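Local structure of 35 kDa hemin binding protein (Porphyromonas gingivalis, 5Y1A) at residues A[176-181]-A[221-226]. The protein probably binds hemin and is a cargo of the type IX secretion system, with a thioredoxin domain and an immunoglobulin-like beta-sandwich domain. Residues are numbered along the deposited sequence; the frame is centred on the assembly and turned at random.
Sequences KPLMLT and LNIAAD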
# COMPACT_ATOMS: atom_id res chain seq x y z
N LYS A 176 -10.34 -24.30 2.90
CA LYS A 176 -11.27 -23.23 3.22
C LYS A 176 -11.13 -22.09 2.21
O LYS A 176 -10.05 -21.91 1.64
CB LYS A 176 -11.04 -22.73 4.65
CG LYS A 176 -11.55 -23.73 5.68
CD LYS A 176 -11.40 -23.24 7.10
CE LYS A 176 -11.93 -24.32 8.06
NZ LYS A 176 -12.34 -23.77 9.40
N PRO A 177 -12.22 -21.32 1.97
CA PRO A 177 -12.10 -20.19 1.04
C PRO A 177 -11.36 -19.08 1.75
O PRO A 177 -11.92 -18.41 2.61
CB PRO A 177 -13.55 -19.78 0.75
CG PRO A 177 -14.37 -20.39 1.79
CD PRO A 177 -13.59 -21.46 2.51
N LEU A 178 -10.09 -18.95 1.42
CA LEU A 178 -9.25 -17.94 2.06
C LEU A 178 -8.93 -16.92 0.99
O LEU A 178 -8.74 -17.26 -0.18
CB LEU A 178 -7.96 -18.56 2.59
CG LEU A 178 -8.16 -19.66 3.65
CD1 LEU A 178 -6.81 -20.27 4.05
CD2 LEU A 178 -8.83 -19.10 4.85
N MET A 179 -8.84 -15.66 1.43
CA MET A 179 -8.64 -14.54 0.53
C MET A 179 -7.32 -13.85 0.86
O MET A 179 -6.87 -13.88 2.00
CB MET A 179 -9.79 -13.54 0.71
CG MET A 179 -11.19 -14.15 0.66
SD MET A 179 -11.55 -15.05 -0.89
CE MET A 179 -11.62 -13.68 -1.98
N LEU A 180 -6.71 -13.23 -0.14
CA LEU A 180 -5.60 -12.31 0.13
C LEU A 180 -5.92 -10.91 -0.38
O LEU A 180 -6.37 -10.73 -1.54
CB LEU A 180 -4.29 -12.84 -0.46
CG LEU A 180 -3.11 -11.98 -0.02
CD1 LEU A 180 -2.13 -12.76 0.77
CD2 LEU A 180 -2.48 -11.28 -1.24
N THR A 181 -5.74 -9.92 0.50
CA THR A 181 -5.87 -8.52 0.12
C THR A 181 -4.52 -7.84 0.33
O THR A 181 -3.83 -8.10 1.33
CB THR A 181 -6.99 -7.82 0.92
OG1 THR A 181 -8.25 -8.39 0.53
CG2 THR A 181 -7.04 -6.33 0.65
N LEU A 221 -7.26 -17.42 -2.62
CA LEU A 221 -5.97 -18.08 -2.47
C LEU A 221 -5.99 -19.53 -2.89
O LEU A 221 -6.88 -20.29 -2.49
CB LEU A 221 -5.49 -18.01 -1.01
CG LEU A 221 -4.84 -16.72 -0.55
CD1 LEU A 221 -4.73 -16.72 0.97
CD2 LEU A 221 -3.43 -16.54 -1.20
N ASN A 222 -4.98 -19.93 -3.65
CA ASN A 222 -4.78 -21.31 -4.05
C ASN A 222 -3.83 -21.98 -3.08
O ASN A 222 -2.62 -21.76 -3.15
CB ASN A 222 -4.22 -21.36 -5.47
CG ASN A 222 -5.25 -21.01 -6.53
OD1 ASN A 222 -5.03 -20.14 -7.37
ND2 ASN A 222 -6.40 -21.68 -6.48
N ILE A 223 -4.38 -22.80 -2.18
CA ILE A 223 -3.59 -23.41 -1.11
C ILE A 223 -3.22 -24.84 -1.54
O ILE A 223 -4.11 -25.65 -1.83
CB ILE A 223 -4.40 -23.44 0.23
CG1 ILE A 223 -4.81 -22.01 0.68
CG2 ILE A 223 -3.64 -24.18 1.35
CD1 ILE A 223 -3.63 -21.05 1.03
N ALA A 224 -1.92 -25.12 -1.61
CA ALA A 224 -1.42 -26.47 -1.93
C ALA A 224 -1.58 -27.45 -0.74
O ALA A 224 -1.89 -27.05 0.38
CB ALA A 224 0.02 -26.42 -2.39
N ALA A 225 -1.37 -28.74 -1.01
CA ALA A 225 -1.45 -29.78 0.02
C ALA A 225 -0.57 -29.53 1.23
O ALA A 225 -0.96 -29.88 2.35
CB ALA A 225 -1.11 -31.15 -0.60
N ASP A 226 0.61 -28.95 1.04
CA ASP A 226 1.46 -28.59 2.17
C ASP A 226 1.06 -27.27 2.88
O ASP A 226 1.75 -26.81 3.81
CB ASP A 226 2.95 -28.57 1.78
CG ASP A 226 3.30 -27.44 0.82
OD1 ASP A 226 2.37 -26.71 0.36
OD2 ASP A 226 4.50 -27.27 0.53
O HOH W 1 -9.39 -19.99 -1.31
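L221 lays its isobutyl group along the inner side of 178-180, with L178 at one flank and L180 at the other. Its CG stands anti to its own carbonyl carbon (chi1 -81°), which brings it over the strand, and chi2 (167°) sends CD1 towards L178 and CD2 towards L180. CD1 lies 4.1 Å from L178 CB and also rests against the backbone of M179, 3.7 Å from that residue's O; CD2 approaches L180 CB at 3.9 Å. L180 has its CG anti to the backbone N, so it meets L221 through CB, while its side chain reaches F165 of strand 161-169. The L178 side chain, with CG beside its own backbone N, extends CD1 to 4.3 Å from I223 CG1, an apolar contact further along the loop. Strand 179-186 pairs antiparallel with the edge strand 207-220 of a four-stranded sheet, facing strands 161-169 and 228-235 of a second sheet in a beta-sandwich, consistent with the immunoglobulin-like domain of this cargo protein. Here the chain leaves strand 207-220 to cross to strand 228-235, and L221 and I223 both point between the sheets, where F229 touches each and V169 touches I223 and L178. One direct backbone bond ties the two segments: L221 N donates to L178 O at 2.9 Å, nearly straight (168°) and in the carbonyl plane. A water bridges the other half of this pair, accepting from L178 N at 3.0 Å and donating to L221 O at 2.8 Å. M179 turns its side chain to the other side of the strand, onto H252.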